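Local structure of 5-formyl-3-hydroxy-2-methylpyridine 4-carboxylate 5-dehydrogenase (Mesorhizobium japonicum MAFF 303099, 4OM8) at residues Asn4-Leu10 against Leu26-Asp32; Ile73-Val77 against Thr100-Ile105; Ala80-Asn86 against Thr109-Asp114. The protein oxidises the vitamin B6 breakdown product 5-formyl-3-hydroxy-2-methylpyridine-4-carboxylate with NAD(+), and can also reduce it with NADH to 4-pyridoxate. All coordinates share one frame. Residue numbers count along the deposited sequence, not the author numbering.

Interaction 1. Residues Asn4-Leu10 against Leu26-Asp32. With NAD (nicotinamide-adenine-dinucleotide), chain C.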
loop_
_atom_site.group_PDB
_atom_site.type_symbol
_atom_site.label_atom_id
_atom_site.label_comp_id
_atom_site.label_asym_id
_atom_site.label_seq_id
_atom_site.Cartn_x
_atom_site.Cartn_y
_atom_site.Cartn_z
ATOM N N ASN A 4 -32.883 -9.105 7.392
ATOM C CA ASN A 4 -33.404 -8.567 6.145
ATOM C C ASN A 4 -32.749 -7.238 5.833
ATOM O O ASN A 4 -32.800 -6.309 6.632
ATOM C CB ASN A 4 -34.925 -8.416 6.230
ATOM C CG ASN A 4 -35.609 -9.713 6.622
ATOM O OD1 ASN A 4 -35.246 -10.788 6.141
ATOM N ND2 ASN A 4 -36.594 -9.621 7.506
ATOM N N ILE A 5 -32.110 -7.167 4.673
ATOM C CA ILE A 5 -31.363 -5.986 4.285
ATOM C C ILE A 5 -31.951 -5.389 3.015
ATOM O O ILE A 5 -32.298 -6.112 2.076
ATOM C CB ILE A 5 -29.880 -6.328 4.073
ATOM C CG1 ILE A 5 -29.297 -6.871 5.385
ATOM C CG2 ILE A 5 -29.113 -5.092 3.566
ATOM C CD1 ILE A 5 -27.841 -7.305 5.299
ATOM N N ALA A 6 -32.089 -4.071 3.001
ATOM C CA ALA A 6 -32.413 -3.340 1.782
ATOM C C ALA A 6 -31.198 -2.519 1.391
ATOM O O ALA A 6 -30.571 -1.903 2.248
ATOM C CB ALA A 6 -33.627 -2.432 1.976
ATOM N N ILE A 7 -30.879 -2.516 0.104
ATOM C CA ILE A 7 -29.864 -1.631 -0.455
ATOM C C ILE A 7 -30.524 -0.614 -1.382
ATOM O O ILE A 7 -31.291 -0.981 -2.283
ATOM C CB ILE A 7 -28.771 -2.422 -1.214
ATOM C CG1 ILE A 7 -28.040 -3.350 -0.241
ATOM C CG2 ILE A 7 -27.793 -1.461 -1.883
ATOM C CD1 ILE A 7 -27.150 -4.378 -0.886
ATOM N N ILE A 8 -30.232 0.667 -1.139
ATOM C CA ILE A 8 -30.745 1.759 -1.968
ATOM C C ILE A 8 -29.611 2.341 -2.798
ATOM O O ILE A 8 -28.728 3.033 -2.272
ATOM C CB ILE A 8 -31.375 2.867 -1.109
ATOM C CG1 ILE A 8 -32.360 2.267 -0.100
ATOM C CG2 ILE A 8 -31.996 3.953 -1.992
ATOM C CD1 ILE A 8 -33.479 1.420 -0.718
ATOM N N GLY A 9 -29.611 2.021 -4.090
ATOM C CA GLY A 9 -28.578 2.499 -4.999
ATOM C C GLY A 9 -27.759 1.330 -5.485
ATOM O O GLY A 9 -27.122 0.631 -4.685
ATOM N N LEU A 10 -27.788 1.112 -6.803
ATOM C CA LEU A 10 -27.157 -0.053 -7.426
ATOM C C LEU A 10 -26.148 0.292 -8.509
ATOM O O LEU A 10 -26.125 -0.346 -9.566
ATOM C CB LEU A 10 -28.218 -0.964 -8.041
ATOM C CG LEU A 10 -29.063 -1.819 -7.103
ATOM C CD1 LEU A 10 -30.172 -2.504 -7.899
ATOM C CD2 LEU A 10 -28.178 -2.850 -6.424
ATOM N N LEU A 26 -27.988 -13.587 4.360
ATOM C CA LEU A 26 -28.966 -12.521 4.539
ATOM C C LEU A 26 -29.945 -12.448 3.382
ATOM O O LEU A 26 -29.611 -12.816 2.252
ATOM C CB LEU A 26 -28.250 -11.176 4.686
ATOM C CG LEU A 26 -27.527 -10.838 5.995
ATOM C CD1 LEU A 26 -28.493 -10.774 7.179
ATOM C CD2 LEU A 26 -26.363 -11.776 6.307
ATOM N N GLN A 27 -31.166 -11.984 3.652
ATOM C CA GLN A 27 -32.104 -11.687 2.583
ATOM C C GLN A 27 -31.862 -10.267 2.111
ATOM O O GLN A 27 -31.912 -9.356 2.921
ATOM C CB GLN A 27 -33.547 -11.836 3.063
ATOM C CG GLN A 27 -34.573 -11.243 2.105
ATOM C CD GLN A 27 -35.957 -11.154 2.718
ATOM O OE1 GLN A 27 -36.604 -12.182 2.961
ATOM N NE2 GLN A 27 -36.425 -9.926 2.968
ATOM N N VAL A 28 -31.601 -10.085 0.816
ATOM C CA VAL A 28 -31.272 -8.761 0.294
ATOM C C VAL A 28 -32.274 -8.357 -0.771
ATOM O O VAL A 28 -32.495 -9.102 -1.727
ATOM C CB VAL A 28 -29.839 -8.728 -0.302
ATOM C CG1 VAL A 28 -29.513 -7.350 -0.878
ATOM C CG2 VAL A 28 -28.816 -9.126 0.744
ATOM N N VAL A 29 -32.886 -7.182 -0.605
ATOM C CA VAL A 29 -33.700 -6.607 -1.674
ATOM C C VAL A 29 -33.104 -5.248 -2.024
ATOM O O VAL A 29 -32.827 -4.442 -1.144
ATOM C CB VAL A 29 -35.186 -6.483 -1.271
ATOM C CG1 VAL A 29 -36.014 -6.007 -2.454
ATOM C CG2 VAL A 29 -35.713 -7.837 -0.800
ATOM N N ALA A 30 -32.871 -5.008 -3.308
ATOM C CA ALA A 30 -32.158 -3.806 -3.714
ATOM C C ALA A 30 -32.981 -2.994 -4.692
ATOM O O ALA A 30 -33.734 -3.548 -5.511
ATOM C CB ALA A 30 -30.813 -4.163 -4.322
ATOM N N TYR A 31 -32.811 -1.679 -4.611
ATOM C CA TYR A 31 -33.615 -0.723 -5.363
ATOM C C TYR A 31 -32.735 0.334 -5.986
ATOM O O TYR A 31 -31.735 0.722 -5.409
ATOM C CB TYR A 31 -34.650 -0.063 -4.442
ATOM C CG TYR A 31 -35.291 1.190 -4.999
ATOM C CD1 TYR A 31 -36.381 1.115 -5.861
ATOM C CD2 TYR A 31 -34.818 2.454 -4.651
ATOM C CE1 TYR A 31 -36.976 2.268 -6.375
ATOM C CE2 TYR A 31 -35.403 3.598 -5.155
ATOM C CZ TYR A 31 -36.468 3.506 -6.019
ATOM O OH TYR A 31 -37.044 4.656 -6.510
ATOM N N ASP A 32 -33.124 0.811 -7.161
ATOM C CA ASP A 32 -32.467 1.965 -7.761
ATOM C C ASP A 32 -33.538 2.759 -8.489
ATOM O O ASP A 32 -34.474 2.172 -9.036
ATOM C CB ASP A 32 -31.350 1.536 -8.723
ATOM C CG ASP A 32 -30.391 2.676 -9.069
ATOM O OD1 ASP A 32 -30.827 3.672 -9.686
ATOM O OD2 ASP A 32 -29.187 2.559 -8.731
HETATM P PA NAD C . -22.730 5.372 -8.511
HETATM O O1A NAD C . -22.875 6.773 -9.080
HETATM O O2A NAD C . -21.986 4.299 -9.291
HETATM O O5B NAD C . -24.209 4.821 -8.197
HETATM C C5B NAD C . -25.207 5.630 -7.572
HETATM C C4B NAD C . -26.559 4.990 -7.848
HETATM O O4B NAD C . -27.559 5.630 -7.055
HETATM C C3B NAD C . -26.959 5.153 -9.314
HETATM O O3B NAD C . -27.241 3.874 -9.897
HETATM C C2B NAD C . -28.196 6.042 -9.253
HETATM O O2B NAD C . -29.169 5.781 -10.277
HETATM C C1B NAD C . -28.735 5.719 -7.874
HETATM N N9A NAD C . -29.646 6.716 -7.286
HETATM C C8A NAD C . -29.610 8.053 -7.415
HETATM N N7A NAD C . -30.606 8.629 -6.697
HETATM C C5A NAD C . -31.292 7.647 -6.089
HETATM C C6A NAD C . -32.457 7.551 -5.191
HETATM N N6A NAD C . -33.115 8.659 -4.772
HETATM N N1A NAD C . -32.846 6.319 -4.799
HETATM C C2A NAD C . -32.210 5.206 -5.205
HETATM N N3A NAD C . -31.145 5.220 -6.023
HETATM C C4A NAD C . -30.657 6.390 -6.489
HETATM O O3 NAD C . -22.158 5.545 -7.014
HETATM P PN NAD C . -21.206 4.517 -6.222
HETATM O O1N NAD C . -19.783 4.653 -6.729
HETATM O O2N NAD C . -21.816 3.136 -6.141
HETATM O O5D NAD C . -21.235 5.150 -4.749
HETATM C C5D NAD C . -22.437 5.194 -3.970
HETATM C C4D NAD C . -22.067 5.703 -2.581
HETATM O O4D NAD C . -21.036 4.860 -2.074
HETATM C C3D NAD C . -21.486 7.108 -2.606
HETATM O O3D NAD C . -21.812 7.720 -1.356
HETATM C C2D NAD C . -19.986 6.886 -2.652
HETATM O O2D NAD C . -19.262 7.958 -2.039
HETATM C C1D NAD C . -19.842 5.616 -1.832
HETATM N N1N NAD C . -18.664 4.795 -2.157
HETATM C C2N NAD C . -18.149 4.723 -3.401
HETATM C C3N NAD C . -17.041 3.909 -3.651
HETATM C C7N NAD C . -16.392 3.811 -5.007
HETATM O O7N NAD C . -17.020 4.001 -6.038
HETATM N N7N NAD C . -15.091 3.527 -5.032
HETATM C C4N NAD C . -16.481 3.171 -2.614
HETATM C C5N NAD C . -17.043 3.256 -1.349
HETATM C C6N NAD C . -18.147 4.075 -1.152
HETATM O O HOH W 1 -34.817 -7.531 2.845
#

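Interaction 2. Residues Ile73-Val77 against Thr100-Ile105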
loop_
_atom_site.group_PDB
_atom_site.type_symbol
_atom_site.label_atom_id
_atom_site.label_comp_id
_atom_site.label_asym_id
_atom_site.label_seq_id
_atom_site.Cartn_x
_atom_site.Cartn_y
_atom_site.Cartn_z
ATOM N N ILE A 73 -39.532 1.315 -3.987
ATOM C CA ILE A 73 -38.724 1.429 -2.769
ATOM C C ILE A 73 -39.480 0.913 -1.532
ATOM O O ILE A 73 -38.857 0.392 -0.603
ATOM C CB ILE A 73 -38.235 2.880 -2.565
ATOM C CG1 ILE A 73 -37.102 2.918 -1.527
ATOM C CG2 ILE A 73 -39.390 3.802 -2.206
ATOM C CD1 ILE A 73 -36.368 4.242 -1.490
ATOM N N GLY A 74 -40.809 1.008 -1.526
ATOM C CA GLY A 74 -41.599 0.472 -0.422
ATOM C C GLY A 74 -41.441 -1.038 -0.336
ATOM O O GLY A 74 -41.317 -1.613 0.752
ATOM N N ASP A 75 -41.448 -1.683 -1.495
ATOM C CA ASP A 75 -41.190 -3.108 -1.598
ATOM C C ASP A 75 -39.794 -3.407 -1.026
ATOM O O ASP A 75 -39.637 -4.255 -0.148
ATOM C CB ASP A 75 -41.330 -3.532 -3.063
ATOM C CG ASP A 75 -40.941 -4.968 -3.319
ATOM O OD1 ASP A 75 -40.860 -5.764 -2.370
ATOM O OD2 ASP A 75 -40.744 -5.303 -4.509
ATOM N N ALA A 76 -38.791 -2.661 -1.480
ATOM C CA ALA A 76 -37.422 -2.918 -1.043
ATOM C C ALA A 76 -37.223 -2.821 0.462
ATOM O O ALA A 76 -36.594 -3.692 1.058
ATOM C CB ALA A 76 -36.458 -1.963 -1.743
ATOM N N VAL A 77 -37.736 -1.767 1.093
ATOM C CA VAL A 77 -37.409 -1.585 2.512
ATOM C C VAL A 77 -38.409 -2.248 3.455
ATOM O O VAL A 77 -38.220 -2.204 4.669
ATOM C CB VAL A 77 -37.271 -0.077 2.898
ATOM C CG1 VAL A 77 -36.244 0.611 2.002
ATOM C CG2 VAL A 77 -38.613 0.662 2.855
ATOM N N THR A 100 -37.716 9.580 2.494
ATOM C CA THR A 100 -38.576 8.596 1.842
ATOM C C THR A 100 -38.728 7.317 2.657
ATOM O O THR A 100 -39.833 6.785 2.803
ATOM C CB THR A 100 -38.033 8.246 0.442
ATOM O OG1 THR A 100 -38.101 9.412 -0.385
ATOM C CG2 THR A 100 -38.844 7.128 -0.207
ATOM N N ILE A 101 -37.629 6.813 3.197
ATOM C CA ILE A 101 -37.695 5.521 3.871
ATOM C C ILE A 101 -38.106 5.633 5.339
ATOM O O ILE A 101 -38.502 4.641 5.931
ATOM C CB ILE A 101 -36.347 4.769 3.789
ATOM C CG1 ILE A 101 -35.278 5.462 4.649
ATOM C CG2 ILE A 101 -35.897 4.628 2.329
ATOM C CD1 ILE A 101 -33.922 4.695 4.701
ATOM N N ASP A 102 -38.010 6.831 5.922
ATOM C CA ASP A 102 -38.221 6.997 7.364
ATOM C C ASP A 102 -39.592 6.467 7.785
ATOM O O ASP A 102 -39.713 5.728 8.764
ATOM C CB ASP A 102 -38.065 8.474 7.747
ATOM C CG ASP A 102 -37.731 8.679 9.212
ATOM O OD1 ASP A 102 -37.868 7.735 10.019
ATOM O OD2 ASP A 102 -37.358 9.819 9.559
ATOM N N GLY A 103 -40.619 6.807 7.016
ATOM C CA GLY A 103 -41.963 6.383 7.361
ATOM C C GLY A 103 -42.268 4.941 7.016
ATOM O O GLY A 103 -43.338 4.441 7.371
ATOM N N LEU A 104 -41.336 4.269 6.342
ATOM C CA LEU A 104 -41.565 2.916 5.830
ATOM C C LEU A 104 -40.817 1.830 6.594
ATOM O O LEU A 104 -40.974 0.638 6.307
ATOM C CB LEU A 104 -41.157 2.844 4.369
ATOM C CG LEU A 104 -41.857 3.813 3.431
ATOM C CD1 LEU A 104 -41.282 3.677 2.042
ATOM C CD2 LEU A 104 -43.355 3.529 3.438
ATOM N N ILE A 105 -39.984 2.245 7.541
ATOM C CA ILE A 105 -39.188 1.300 8.302
ATOM C C ILE A 105 -39.373 1.503 9.800
ATOM O O ILE A 105 -39.762 2.582 10.265
ATOM C CB ILE A 105 -37.685 1.416 7.953
ATOM C CG1 ILE A 105 -37.147 2.793 8.340
ATOM C CG2 ILE A 105 -37.449 1.158 6.461
ATOM C CD1 ILE A 105 -35.675 2.983 7.980
#

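Interaction 3. Residues Ala80-Asn86 against Thr109-Asp114. With NAD (nicotinamide-adenine-dinucleotide), chain C.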
loop_
_atom_site.group_PDB
_atom_site.type_symbol
_atom_site.label_atom_id
_atom_site.label_comp_id
_atom_site.label_asym_id
_atom_site.label_seq_id
_atom_site.Cartn_x
_atom_site.Cartn_y
_atom_site.Cartn_z
ATOM N N ALA A 80 -37.348 -4.315 6.553
ATOM C CA ALA A 80 -35.886 -4.283 6.632
ATOM C C ALA A 80 -35.414 -4.106 8.070
ATOM O O ALA A 80 -35.992 -3.312 8.837
ATOM C CB ALA A 80 -35.330 -3.171 5.759
ATOM N N ASP A 81 -34.366 -4.849 8.421
ATOM C CA ASP A 81 -33.663 -4.671 9.690
ATOM C C ASP A 81 -32.497 -3.715 9.532
ATOM O O ASP A 81 -32.045 -3.108 10.504
ATOM C CB ASP A 81 -33.158 -6.009 10.213
ATOM C CG ASP A 81 -34.268 -7.013 10.383
ATOM O OD1 ASP A 81 -35.314 -6.644 10.967
ATOM O OD2 ASP A 81 -34.100 -8.160 9.930
ATOM N N LEU A 82 -32.003 -3.619 8.298
ATOM C CA LEU A 82 -30.890 -2.749 7.941
ATOM C C LEU A 82 -31.166 -2.221 6.552
ATOM O O LEU A 82 -31.473 -3.009 5.651
ATOM C CB LEU A 82 -29.553 -3.504 7.981
ATOM C CG LEU A 82 -28.340 -2.829 7.327
ATOM C CD1 LEU A 82 -27.931 -1.589 8.100
ATOM C CD2 LEU A 82 -27.158 -3.800 7.220
ATOM N N VAL A 83 -31.116 -0.899 6.396
ATOM C CA VAL A 83 -31.132 -0.285 5.074
ATOM C C VAL A 83 -29.764 0.320 4.847
ATOM O O VAL A 83 -29.303 1.130 5.646
ATOM C CB VAL A 83 -32.204 0.806 4.929
ATOM C CG1 VAL A 83 -32.154 1.425 3.523
ATOM C CG2 VAL A 83 -33.595 0.251 5.245
ATOM N N ILE A 84 -29.113 -0.087 3.768
ATOM C CA ILE A 84 -27.836 0.491 3.385
ATOM C C ILE A 84 -28.100 1.491 2.276
ATOM O O ILE A 84 -28.483 1.112 1.159
ATOM C CB ILE A 84 -26.835 -0.577 2.916
ATOM C CG1 ILE A 84 -26.578 -1.590 4.037
ATOM C CG2 ILE A 84 -25.524 0.078 2.465
ATOM C CD1 ILE A 84 -25.742 -2.760 3.593
ATOM N N GLU A 85 -27.939 2.768 2.599
ATOM C CA GLU A 85 -28.077 3.821 1.608
ATOM C C GLU A 85 -26.772 3.927 0.831
ATOM O O GLU A 85 -25.678 4.062 1.421
ATOM C CB GLU A 85 -28.440 5.150 2.275
ATOM C CG GLU A 85 -28.326 6.346 1.340
ATOM C CD GLU A 85 -26.936 6.931 1.348
ATOM O OE1 GLU A 85 -26.469 7.309 2.440
ATOM O OE2 GLU A 85 -26.310 7.011 0.273
ATOM N N ASN A 86 -26.895 3.869 -0.492
ATOM C CA ASN A 86 -25.755 3.746 -1.390
ATOM C C ASN A 86 -25.981 4.580 -2.655
ATOM O O ASN A 86 -25.754 4.113 -3.767
ATOM C CB ASN A 86 -25.557 2.258 -1.727
ATOM C CG ASN A 86 -24.272 1.978 -2.482
ATOM O OD1 ASN A 86 -23.194 2.464 -2.129
ATOM N ND2 ASN A 86 -24.388 1.184 -3.539
ATOM N N THR A 109 -34.900 -0.053 12.987
ATOM C CA THR A 109 -34.139 -0.438 11.801
ATOM C C THR A 109 -32.839 0.365 11.747
ATOM O O THR A 109 -32.862 1.568 11.926
ATOM C CB THR A 109 -34.967 -0.197 10.530
ATOM O OG1 THR A 109 -36.053 -1.133 10.509
ATOM C CG2 THR A 109 -34.140 -0.391 9.273
ATOM N N ILE A 110 -31.706 -0.290 11.503
ATOM C CA ILE A 110 -30.471 0.460 11.343
ATOM C C ILE A 110 -30.405 1.001 9.916
ATOM O O ILE A 110 -30.737 0.306 8.955
ATOM C CB ILE A 110 -29.239 -0.399 11.685
ATOM C CG1 ILE A 110 -29.271 -0.725 13.179
ATOM C CG2 ILE A 110 -27.943 0.330 11.325
ATOM C CD1 ILE A 110 -28.217 -1.688 13.638
ATOM N N VAL A 111 -30.017 2.263 9.791
ATOM C CA VAL A 111 -29.790 2.860 8.486
ATOM C C VAL A 111 -28.312 3.199 8.358
ATOM O O VAL A 111 -27.793 4.025 9.100
ATOM C CB VAL A 111 -30.640 4.116 8.282
ATOM C CG1 VAL A 111 -30.393 4.696 6.903
ATOM C CG2 VAL A 111 -32.119 3.753 8.436
ATOM N N ALA A 112 -27.630 2.528 7.432
ATOM C CA ALA A 112 -26.208 2.741 7.226
ATOM C C ALA A 112 -25.971 3.477 5.929
ATOM O O ALA A 112 -26.673 3.233 4.955
ATOM C CB ALA A 112 -25.478 1.406 7.201
ATOM N N SER A 113 -25.005 4.387 5.914
ATOM C CA SER A 113 -24.584 5.015 4.668
ATOM C C SER A 113 -23.244 4.475 4.216
ATOM O O SER A 113 -22.333 4.312 5.031
ATOM C CB SER A 113 -24.477 6.531 4.825
ATOM O OG SER A 113 -24.050 7.118 3.600
ATOM N N ASP A 114 -23.120 4.259 2.904
ATOM C CA ASP A 114 -21.856 3.879 2.273
ATOM C C ASP A 114 -21.005 5.106 1.928
ATOM O O ASP A 114 -19.966 4.963 1.281
ATOM C CB ASP A 114 -22.149 3.060 1.004
ATOM C CG ASP A 114 -20.939 2.293 0.475
ATOM O OD1 ASP A 114 -20.041 1.937 1.252
ATOM O OD2 ASP A 114 -20.946 1.985 -0.736
HETATM P PA NAD C . -22.730 5.372 -8.511
HETATM O O1A NAD C . -22.875 6.773 -9.080
HETATM O O2A NAD C . -21.986 4.299 -9.291
HETATM O O5B NAD C . -24.209 4.821 -8.197
HETATM C C5B NAD C . -25.207 5.630 -7.572
HETATM C C4B NAD C . -26.559 4.990 -7.848
HETATM O O4B NAD C . -27.559 5.630 -7.055
HETATM C C3B NAD C . -26.959 5.153 -9.314
HETATM O O3B NAD C . -27.241 3.874 -9.897
HETATM C C2B NAD C . -28.196 6.042 -9.253
HETATM O O2B NAD C . -29.169 5.781 -10.277
HETATM C C1B NAD C . -28.735 5.719 -7.874
HETATM N N9A NAD C . -29.646 6.716 -7.286
HETATM C C8A NAD C . -29.610 8.053 -7.415
HETATM N N7A NAD C . -30.606 8.629 -6.697
HETATM C C5A NAD C . -31.292 7.647 -6.089
HETATM C C6A NAD C . -32.457 7.551 -5.191
HETATM N N6A NAD C . -33.115 8.659 -4.772
HETATM N N1A NAD C . -32.846 6.319 -4.799
HETATM C C2A NAD C . -32.210 5.206 -5.205
HETATM N N3A NAD C . -31.145 5.220 -6.023
HETATM C C4A NAD C . -30.657 6.390 -6.489
HETATM O O3 NAD C . -22.158 5.545 -7.014
HETATM P PN NAD C . -21.206 4.517 -6.222
HETATM O O1N NAD C . -19.783 4.653 -6.729
HETATM O O2N NAD C . -21.816 3.136 -6.141
HETATM O O5D NAD C . -21.235 5.150 -4.749
HETATM C C5D NAD C . -22.437 5.194 -3.970
HETATM C C4D NAD C . -22.067 5.703 -2.581
HETATM O O4D NAD C . -21.036 4.860 -2.074
HETATM C C3D NAD C . -21.486 7.108 -2.606
HETATM O O3D NAD C . -21.812 7.720 -1.356
HETATM C C2D NAD C . -19.986 6.886 -2.652
HETATM O O2D NAD C . -19.262 7.958 -2.039
HETATM C C1D NAD C . -19.842 5.616 -1.832
HETATM N N1N NAD C . -18.664 4.795 -2.157
HETATM C C2N NAD C . -18.149 4.723 -3.401
HETATM C C3N NAD C . -17.041 3.909 -3.651
HETATM C C7N NAD C . -16.392 3.811 -5.007
HETATM O O7N NAD C . -17.020 4.001 -6.038
HETATM N N7N NAD C . -15.091 3.527 -5.032
HETATM C C4N NAD C . -16.481 3.171 -2.614
HETATM C C5N NAD C . -17.043 3.256 -1.349
HETATM C C6N NAD C . -18.147 4.075 -1.152
#

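Interaction 1. Residues Asn4-Leu10 against Leu26-Asp32
Strands 4-8 and 27-31 are the two parallel strands of the first beta-alpha-beta unit of the NAD-binding Rossmann fold; helix 14-23 makes the crossover. Their backbones bond in the usual parallel alternation. I5 N donates to Q27 O (2.8 Å), and I5 O accepts from V29 N (2.9 Å). I7 N donates to V29 O (3.0 Å), and I7 O accepts from Y31 N (2.9 Å). G9 N closes the series on Y31 O (2.8 Å). The amides of the alternate residues A6 and I8 turn the other way, to strand 82-85. Near the start of the strands one water lies 3.0 Å from I5 O, to which it can donate, and accepts from Q27 NE2 (2.9 Å). I5, I7, V28 and A30 share one face, where I7 and V28 pack on helix 14-23 and I7 CD1 meets V28 CG1 at 3.8 Å. A6, I8, V29 and Y31 lie on the other face, against helix 73-77. G9 is consistent with the first glycine of a GxGxxG turn, as in other Rossmann dinucleotide-binding folds. Its positive phi would press a CB against the preceding carbonyl oxygen. D32 follows the second strand and holds the adenosine ribose. D32 OD1 accepts from NAD O2B (2.7 Å) and from the amide of A34. D32 OD2 accepts from NAD O3B at 2.6 Å and from L10 N at 2.8 Å.

Interaction 2. Residues Ile73-Val77 against Thr100-Ile105
Apolar side chains make up most of this contact. V77 contributes most from its helix. Its CG2 lies 3.7 Å from L104 CB, its CB 3.8 Å from I105 CG2, and its CG1 4.0 Å from I101 CG2. One turn earlier, I73 CD1 meets I101 CG2 at 3.9 Å and I73 CG2 meets T100 CG2 at 3.9 Å. G74 has only backbone to offer, and its CA lies 4.1 Å from L104 CD1. The contact joins two parts of the Rossmann domain on one face of its sheet: the short helix 73-77, and the C-terminal part of helix 91-102 and the residues that follow. I73 and V77 also pack on strand 4-8, while I101 and I105 rest on V83 of strand 82-85. The polar bonds stay within each segment or lead elsewhere. V77 N donates to I73 O (3.0 Å), and L104 N to I101 O (2.9 Å). T100 OG1 is bonded to D96 O, and D75 forms a salt bridge with R68.

Interaction 3. Residues Ala80-Asn86 against Thr109-Asp114
Parallel strands 82-85 and 110-113, joined through helix 91-102, form a beta-alpha-beta unit of the Rossmann domain at the NAD site. Backbone bonds alternate between them. I110 N donates to D81 O (3.0 Å), V83 N to I110 O (2.9 Å), A112 N to V83 O (2.8 Å), E85 N to A112 O (2.7 Å) and D114 N to E85 O (3.0 Å). At the start, T109 OG1 adds a side-chain bond to A80 O (2.7 Å). L82, I84, I110 and A112 share one face. There L82 CD1 lies 3.8 Å from I110 CG2 and 4.0 Å from A112 CB, and helix 158-170 covers L82 and I110. V83, E85, V111 and S113 lie on the other face. The buried carboxylate of E85 is well satisfied. E85 OE1 accepts from S113 OG (2.7 Å) and is also bonded to Y98, while OE2 makes a salt bridge to K94, an NAD-binding residue. Past the strands, both segments reach the nicotinamide half of the cofactor. D114 O is 3.2 Å from NAD C6N, and the side chain of N86 lies beside the nicotinamide ribose. D114 OD1 is bonded to the amide of W138. Cofactor lying across the C-terminal ends of parallel strands is characteristic of the dinucleotide-binding Rossmann fold.

How the interactions relate
From the N terminus, interaction 1 comes first. It closes the loop from strand 4-8 through helix 14-23 to strand 27-31, and is complete before the other two open. Interactions 2 and 3 cross, since their segments alternate: 73-77, 80-86, 100-105, 109-114. Interaction 2 spans strand 82-85 and most of helix 91-102, and interaction 3 closes around that helix. Strands 4-8 and 82-85 are neighbours, so interactions 1 and 3 join four adjacent parallel strands of the larger sheet, and both touch NAD. Interaction 2 lies over one face of it. A76 packs on V29 and Y31 of interaction 1, and I105 packs on V83 and V111 of interaction 3.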